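Local structure of hydrogenase maturation factor (3VTH) at residues F17-Q21 with V105-P109; L38-Y43 with Y90-V96. The protein probably transfers the carbamoyl group of carbamoyl phosphate, in an ATP-dependent reaction, to the partner protein HypE during maturation of [NiFe]-hydrogenases. All coordinates share one frame. Residue numbers count along the deposited sequence, not the author numbering.

Contact 1: residues F17-Q21 with V105-P109; sequences FGIVQ and VPVSP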
ATOM      1  N   PHE A  17       3.825  11.688  21.886  1.00 29.39           N
ATOM      2  CA  PHE A  17       4.340  10.570  21.106  1.00 29.85           C
ATOM      3  C   PHE A  17       3.450  10.285  19.903  1.00 29.04           C
ATOM      4  O   PHE A  17       2.246  10.513  19.962  1.00 29.53           O
ATOM      5  CB  PHE A  17       4.412   9.302  21.977  1.00 32.42           C
ATOM      6  CG  PHE A  17       5.227   9.475  23.235  1.00 35.72           C
ATOM      7  CD1 PHE A  17       4.608   9.652  24.461  1.00 41.11           C
ATOM      8  CD2 PHE A  17       6.615   9.475  23.183  1.00 38.79           C
ATOM      9  CE1 PHE A  17       5.362   9.812  25.641  1.00 42.69           C
ATOM     10  CE2 PHE A  17       7.382   9.636  24.344  1.00 41.82           C
ATOM     11  CZ  PHE A  17       6.752   9.804  25.578  1.00 43.03           C
ATOM     12  N   GLY A  18       4.051   9.735  18.849  1.00 28.41           N
ATOM     13  CA  GLY A  18       3.349   9.402  17.605  1.00 27.51           C
ATOM     14  C   GLY A  18       4.004  10.122  16.442  1.00 26.25           C
ATOM     15  O   GLY A  18       5.204  10.399  16.469  1.00 25.44           O
ATOM     16  N   ILE A  19       3.231  10.405  15.396  1.00 26.39           N
ATOM     17  CA  ILE A  19       3.730  11.270  14.337  1.00 24.75           C
ATOM     18  C   ILE A  19       3.584  12.709  14.848  1.00 24.92           C
ATOM     19  O   ILE A  19       2.515  13.316  14.769  1.00 25.29           O
ATOM     20  CB  ILE A  19       3.009  11.045  12.992  1.00 25.17           C
ATOM     21  CG1 ILE A  19       3.188   9.579  12.539  1.00 25.39           C
ATOM     22  CG2 ILE A  19       3.525  12.058  11.915  1.00 23.21           C
ATOM     23  CD1 ILE A  19       2.426   9.196  11.248  1.00 27.34           C
ATOM     24  N   VAL A  20       4.656  13.221  15.432  1.00 24.57           N
ATOM     25  CA  VAL A  20       4.591  14.496  16.142  1.00 24.67           C
ATOM     26  C   VAL A  20       5.753  15.423  15.746  1.00 24.40           C
ATOM     27  O   VAL A  20       5.953  16.470  16.376  1.00 24.91           O
ATOM     28  CB  VAL A  20       4.536  14.276  17.669  1.00 24.95           C
ATOM     29  CG1 VAL A  20       3.270  13.493  18.067  1.00 25.22           C
ATOM     30  CG2 VAL A  20       5.797  13.529  18.164  1.00 26.26           C
ATOM     31  N   GLN A  21       6.520  15.025  14.731  1.00 23.55           N
ATOM     32  CA  GLN A  21       7.634  15.849  14.222  1.00 23.90           C
ATOM     33  C   GLN A  21       7.409  16.069  12.734  1.00 24.45           C
ATOM     34  O   GLN A  21       6.802  15.217  12.070  1.00 25.11           O
ATOM     35  CB  GLN A  21       8.989  15.167  14.425  1.00 23.74           C
ATOM     36  CG  GLN A  21       9.313  14.838  15.885  1.00 24.19           C
ATOM     37  CD  GLN A  21      10.681  14.229  16.051  1.00 24.58           C
ATOM     38  OE1 GLN A  21      11.358  13.897  15.071  1.00 25.02           O
ATOM     39  NE2 GLN A  21      11.103  14.059  17.307  1.00 26.37           N
ATOM     40  N   VAL A 105      11.162   7.460  17.198  1.00 29.98           N
ATOM     41  CA  VAL A 105       9.958   8.212  16.908  1.00 28.67           C
ATOM     42  C   VAL A 105       9.453   7.866  15.506  1.00 27.22           C
ATOM     43  O   VAL A 105      10.248   7.689  14.578  1.00 26.37           O
ATOM     44  CB  VAL A 105      10.197   9.753  17.062  1.00 28.87           C
ATOM     45  CG1 VAL A 105      11.284  10.237  16.112  1.00 28.40           C
ATOM     46  CG2 VAL A 105       8.889  10.550  16.845  1.00 28.74           C
ATOM     47  N   PRO A 106       8.126   7.746  15.348  1.00 26.79           N
ATOM     48  CA  PRO A 106       7.579   7.577  14.003  1.00 25.77           C
ATOM     49  C   PRO A 106       7.947   8.763  13.080  1.00 25.21           C
ATOM     50  O   PRO A 106       8.266   9.855  13.570  1.00 23.69           O
ATOM     51  CB  PRO A 106       6.074   7.555  14.248  1.00 26.42           C
ATOM     52  CG  PRO A 106       5.945   6.969  15.637  1.00 27.33           C
ATOM     53  CD  PRO A 106       7.104   7.551  16.401  1.00 27.46           C
ATOM     54  N   VAL A 107       7.897   8.517  11.766  1.00 23.69           N
ATOM     55  CA  VAL A 107       8.199   9.506  10.733  1.00 23.13           C
ATOM     56  C   VAL A 107       6.942   9.730   9.886  1.00 23.10           C
ATOM     57  O   VAL A 107       6.252   8.766   9.508  1.00 22.92           O
ATOM     58  CB  VAL A 107       9.406   9.055   9.864  1.00 23.23           C
ATOM     59  CG1 VAL A 107       9.536   9.875   8.561  1.00 23.68           C
ATOM     60  CG2 VAL A 107      10.727   9.174  10.677  1.00 24.01           C
ATOM     61  N   SER A 108       6.641  10.998   9.611  1.00 22.93           N
ATOM     62  CA  SER A 108       5.485  11.354   8.793  1.00 23.14           C
ATOM     63  C   SER A 108       5.602  10.822   7.359  1.00 22.61           C
ATOM     64  O   SER A 108       6.677  10.887   6.764  1.00 22.76           O
ATOM     65  CB  SER A 108       5.294  12.874   8.744  1.00 22.74           C
ATOM     66  OG  SER A 108       4.154  13.203   7.930  1.00 23.57           O
ATOM     67  N   PRO A 109       4.495  10.306   6.797  1.00 22.52           N
ATOM     68  CA  PRO A 109       4.520  10.105   5.342  1.00 22.74           C
ATOM     69  C   PRO A 109       4.630  11.439   4.577  1.00 22.31           C
ATOM     70  O   PRO A 109       4.384  12.519   5.135  1.00 22.03           O
ATOM     71  CB  PRO A 109       3.170   9.429   5.041  1.00 22.36           C
ATOM     72  CG  PRO A 109       2.766   8.794   6.362  1.00 23.63           C
ATOM     73  CD  PRO A 109       3.274   9.754   7.417  1.00 22.88           C
TER
HETATM   74  O   HOH W   1       8.155  13.053  10.841  1.00 20.21           O
HETATM   75  O   HOH W   2      10.128  12.118  12.922  1.00 24.07           O
HETATM   76  O   HOH W   3       6.927  12.204  13.595  1.00 28.70           O
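After Phe-17 the chain leaves strand 10-17 and turns a corner at Gly-18. The backbone angles there would push a CB against the preceding carbonyl. Gly-18 O lies 3.4 Å from Pro-106 CD and 3.7 Å from Val-105 CG2. Ile-19 follows and has the largest covered surface. It makes apolar contacts from CG1 to Pro-106 CB (3.9 Å) and from CD1 to Pro-109 CD (4.0 Å). Its CG2 is in van der Waals contact with Ser-108 CB (3.7 Å). Val-20 only grazes Val-105. This turn begins the loop between the first strand and first helix of the acylphosphatase fold, which leads to the predicted active-site residue Arg-26. A phosphate ion lies about 4 Å from the side chain of Gln-21. Gln-21 OE1 packs 3.8 Å from Val-105 CG1. The polar links of Gln-21 to 105-109 run through water. Water 1 donates to Gln-21 O (2.8 Å) and accepts from Ser-108 N (2.8 Å). Water 3 accepts from Gln-21 N (3.1 Å) and lies 2.7 Å from Pro-106 O. Water 2 lies 3.0 Å from both Gln-21 OE1 and Pro-106 O. The side-chain amide also bonds elsewhere, NE2 to Gly-48 O and OE1 to Tyr-151 N.

Contact 2: residues L38-Y43 with Y90-V96; sequences LKGIVY and YKDFKIV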
ATOM      1  N   LEU A  38       2.514  31.271  29.188  1.00 33.46           N
ATOM      2  CA  LEU A  38       3.381  30.273  29.790  1.00 32.73           C
ATOM      3  C   LEU A  38       4.829  30.510  29.390  1.00 32.26           C
ATOM      4  O   LEU A  38       5.116  30.998  28.304  1.00 31.82           O
ATOM      5  CB  LEU A  38       2.954  28.861  29.377  1.00 31.30           C
ATOM      6  CG  LEU A  38       1.492  28.514  29.682  1.00 32.59           C
ATOM      7  CD1 LEU A  38       1.147  27.116  29.151  1.00 30.27           C
ATOM      8  CD2 LEU A  38       1.173  28.627  31.184  1.00 32.10           C
ATOM      9  N   LYS A  39       5.737  30.163  30.292  1.00 32.46           N
ATOM     10  CA  LYS A  39       7.167  30.267  30.042  1.00 32.07           C
ATOM     11  C   LYS A  39       7.700  28.838  30.004  1.00 30.85           C
ATOM     12  O   LYS A  39       7.040  27.913  30.485  1.00 30.64           O
ATOM     13  CB  LYS A  39       7.817  31.082  31.176  1.00 34.13           C
ATOM     14  CG  LYS A  39       7.433  32.558  31.141  1.00 36.79           C
ATOM     15  CD  LYS A  39       7.260  33.112  32.542  1.00 44.86           C
ATOM     16  CE  LYS A  39       6.856  34.609  32.537  1.00 49.40           C
ATOM     17  NZ  LYS A  39       5.635  34.872  31.700  1.00 49.88           N
ATOM     18  N   GLY A  40       8.885  28.645  29.444  1.00 30.01           N
ATOM     19  CA  GLY A  40       9.425  27.293  29.301  1.00 29.05           C
ATOM     20  C   GLY A  40      10.089  27.078  27.962  1.00 28.29           C
ATOM     21  O   GLY A  40      10.571  28.034  27.343  1.00 28.34           O
ATOM     22  N   ILE A  41      10.102  25.822  27.521  1.00 27.62           N
ATOM     23  CA  ILE A  41      10.818  25.402  26.325  1.00 27.39           C
ATOM     24  C   ILE A  41      10.062  24.291  25.605  1.00 26.44           C
ATOM     25  O   ILE A  41       9.264  23.552  26.212  1.00 26.72           O
ATOM     26  CB  ILE A  41      12.291  24.944  26.649  1.00 28.58           C
ATOM     27  CG1 ILE A  41      12.299  23.771  27.651  1.00 29.29           C
ATOM     28  CG2 ILE A  41      13.121  26.133  27.183  1.00 29.37           C
ATOM     29  CD1 ILE A  41      13.599  23.003  27.730  1.00 31.03           C
ATOM     30  N   VAL A  42      10.299  24.188  24.305  1.00 26.44           N
ATOM     31  CA  VAL A  42       9.841  23.044  23.517  1.00 24.83           C
ATOM     32  C   VAL A  42      10.968  22.638  22.569  1.00 25.72           C
ATOM     33  O   VAL A  42      11.711  23.492  22.066  1.00 25.45           O
ATOM     34  CB  VAL A  42       8.518  23.331  22.751  1.00 24.91           C
ATOM     35  CG1 VAL A  42       8.671  24.484  21.744  1.00 23.63           C
ATOM     36  CG2 VAL A  42       7.981  22.058  22.030  1.00 23.58           C
ATOM     37  N   TYR A  43      11.104  21.332  22.338  1.00 25.51           N
ATOM     38  CA  TYR A  43      12.069  20.819  21.383  1.00 25.73           C
ATOM     39  C   TYR A  43      11.702  19.411  20.933  1.00 25.54           C
ATOM     40  O   TYR A  43      11.002  18.683  21.642  1.00 24.96           O
ATOM     41  CB  TYR A  43      13.510  20.855  21.941  1.00 26.61           C
ATOM     42  CG  TYR A  43      13.764  20.046  23.208  1.00 28.37           C
ATOM     43  CD1 TYR A  43      13.710  20.649  24.465  1.00 29.86           C
ATOM     44  CD2 TYR A  43      14.090  18.691  23.143  1.00 29.43           C
ATOM     45  CE1 TYR A  43      13.969  19.912  25.636  1.00 31.86           C
ATOM     46  CE2 TYR A  43      14.332  17.937  24.307  1.00 31.31           C
ATOM     47  CZ  TYR A  43      14.271  18.566  25.544  1.00 30.80           C
ATOM     48  OH  TYR A  43      14.508  17.845  26.677  1.00 33.19           O
ATOM     49  N   TYR A  90      11.893  30.105  34.300  1.00 39.70           N
ATOM     50  CA  TYR A  90      12.093  30.546  32.932  1.00 38.43           C
ATOM     51  C   TYR A  90      11.541  31.954  32.776  1.00 38.48           C
ATOM     52  O   TYR A  90      10.469  32.263  33.302  1.00 37.55           O
ATOM     53  CB  TYR A  90      11.345  29.627  31.990  1.00 36.38           C
ATOM     54  CG  TYR A  90      11.962  28.272  31.788  1.00 36.15           C
ATOM     55  CD1 TYR A  90      13.135  28.126  31.054  1.00 37.84           C
ATOM     56  CD2 TYR A  90      11.340  27.122  32.277  1.00 38.22           C
ATOM     57  CE1 TYR A  90      13.695  26.857  30.816  1.00 37.32           C
ATOM     58  CE2 TYR A  90      11.887  25.845  32.044  1.00 38.13           C
ATOM     59  CZ  TYR A  90      13.071  25.728  31.319  1.00 37.43           C
ATOM     60  OH  TYR A  90      13.625  24.481  31.084  1.00 37.18           O
ATOM     61  N   LYS A  91      12.278  32.800  32.061  1.00 39.56           N
ATOM     62  CA  LYS A  91      11.867  34.189  31.864  1.00 40.47           C
ATOM     63  C   LYS A  91      11.030  34.371  30.596  1.00 39.00           C
ATOM     64  O   LYS A  91      10.380  35.399  30.407  1.00 38.99           O
ATOM     65  CB  LYS A  91      13.082  35.121  31.847  1.00 43.23           C
ATOM     66  CG  LYS A  91      13.848  35.163  33.179  1.00 46.20           C
ATOM     67  CD  LYS A  91      14.116  36.587  33.633  1.00 52.01           C
ATOM     68  CE  LYS A  91      14.398  36.639  35.135  1.00 54.37           C
ATOM     69  NZ  LYS A  91      14.561  38.033  35.634  1.00 57.60           N
ATOM     70  N   ASP A  92      11.052  33.369  29.728  1.00 36.99           N
ATOM     71  CA  ASP A  92      10.313  33.451  28.483  1.00 36.07           C
ATOM     72  C   ASP A  92       9.947  32.057  28.006  1.00 33.27           C
ATOM     73  O   ASP A  92      10.251  31.072  28.669  1.00 32.02           O
ATOM     74  CB  ASP A  92      11.134  34.204  27.417  1.00 37.84           C
ATOM     75  CG  ASP A  92      12.539  33.614  27.210  1.00 41.46           C
ATOM     76  OD1 ASP A  92      13.398  34.307  26.611  1.00 46.15           O
ATOM     77  OD2 ASP A  92      12.802  32.472  27.654  1.00 43.43           O
ATOM     78  N   PHE A  93       9.292  31.978  26.856  1.00 31.89           N
ATOM     79  CA  PHE A  93       9.090  30.693  26.206  1.00 30.61           C
ATOM     80  C   PHE A  93       9.868  30.640  24.897  1.00 30.37           C
ATOM     81  O   PHE A  93       9.832  31.589  24.124  1.00 31.20           O
ATOM     82  CB  PHE A  93       7.608  30.404  25.945  1.00 29.90           C
ATOM     83  CG  PHE A  93       7.359  28.981  25.544  1.00 28.31           C
ATOM     84  CD1 PHE A  93       7.456  28.595  24.223  1.00 28.27           C
ATOM     85  CD2 PHE A  93       7.089  28.012  26.508  1.00 29.42           C
ATOM     86  CE1 PHE A  93       7.267  27.272  23.862  1.00 27.10           C
ATOM     87  CE2 PHE A  93       6.899  26.678  26.145  1.00 26.21           C
ATOM     88  CZ  PHE A  93       6.992  26.322  24.827  1.00 25.39           C
ATOM     89  N   LYS A  94      10.578  29.538  24.662  1.00 29.20           N
ATOM     90  CA  LYS A  94      11.446  29.413  23.487  1.00 29.70           C
ATOM     91  C   LYS A  94      11.372  28.023  22.867  1.00 28.04           C
ATOM     92  O   LYS A  94      11.230  27.021  23.582  1.00 27.28           O
ATOM     93  CB  LYS A  94      12.909  29.717  23.852  1.00 31.19           C
ATOM     94  CG  LYS A  94      13.233  31.199  24.106  1.00 36.74           C
ATOM     95  CD  LYS A  94      14.708  31.361  24.499  1.00 43.79           C
ATOM     96  CE  LYS A  94      15.197  32.798  24.324  1.00 51.69           C
ATOM     97  NZ  LYS A  94      15.256  33.192  22.870  1.00 55.54           N
ATOM     98  N   ILE A  95      11.450  27.963  21.537  1.00 27.48           N
ATOM     99  CA  ILE A  95      11.766  26.715  20.847  1.00 26.51           C
ATOM    100  C   ILE A  95      13.284  26.562  20.922  1.00 28.03           C
ATOM    101  O   ILE A  95      14.017  27.492  20.545  1.00 28.49           O
ATOM    102  CB  ILE A  95      11.323  26.735  19.350  1.00 26.64           C
ATOM    103  CG1 ILE A  95       9.820  27.035  19.234  1.00 25.69           C
ATOM    104  CG2 ILE A  95      11.684  25.405  18.658  1.00 23.51           C
ATOM    105  CD1 ILE A  95       9.353  27.384  17.801  1.00 30.22           C
ATOM    106  N   VAL A  96      13.757  25.416  21.423  1.00 27.57           N
ATOM    107  CA  VAL A  96      15.204  25.188  21.565  1.00 29.31           C
ATOM    108  C   VAL A  96      15.705  24.050  20.673  1.00 29.18           C
ATOM    109  O   VAL A  96      14.901  23.391  20.003  1.00 27.83           O
ATOM    110  CB  VAL A  96      15.649  24.989  23.061  1.00 30.68           C
ATOM    111  CG1 VAL A  96      15.230  26.187  23.905  1.00 31.60           C
ATOM    112  CG2 VAL A  96      15.093  23.698  23.647  1.00 29.56           C
TER
HETATM  113  O   HOH W   4      12.847  29.781  27.704  1.00 14.05           O
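This is a parallel beta pairing at the edge of the five-stranded sheet of the acylphosphatase domain. Strand 39-43 lies next to the short outermost strand 93-95. Their axes approach to 4.7 Å and diverge by 10°. Four backbone hydrogen bonds join them. Gly-40 N donates to Asp-92 O (2.9 Å) and Lys-94 N to Gly-40 O (3.1 Å). Val-42 N then donates to Lys-94 O (3.1 Å) and Val-96 N to Val-42 O (2.9 Å). Gly-40 and Val-42 thus each bond to two residues that flank their bridge partner, as parallel strands do. Water 4 lies near Gly-40 O (2.9 Å) and Asp-92 OD2 (2.7 Å).

Val-42, Phe-93 and Ile-95 share one face. Val-42 CG1 is 3.8 Å from both Phe-93 CE1 and Ile-95 CG1. Helix 25-35 covers Val-42 and Phe-93 on this side. The other face carries Ile-41, whose CG2 touches Val-96 CG1 (3.9 Å) and Tyr-90 CE1 (3.7 Å). The Tyr-90 ring folds over Gly-40, and Gly-40 CA makes a CH-pi contact 3.8 Å from the centroid of that ring. Tyr-90 OH bonds to Glu-52 on strand 48-55, which pairs with the far edge of strand 39-45. The strand order 4-1-3-2-5, with two helices in the same domain, is that of the acylphosphatase alpha/beta sandwich, a ferredoxin-like fold whose fifth strand extends the sheet beside the second.

How the contacts relate
Contact 2 is nested in the chain loop that contact 1 closes. Their centres are about 22 Å apart, and they do not touch. Contact 1 is fully buried. It joins the loop after the first acylphosphatase strand to the segment leading toward the first zinc finger, so it links two parts of the protein. Contact 2 stays inside the acylphosphatase domain and is only partly buried, with three exposed lysines. Direct backbone hydrogen bonds hold contact 2. Contact 1 pairs irregular segments, and its polar links run through water. Both reach the neighbourhood of Arg-26, contact 1 through Gln-21 and contact 2 through Ile-95.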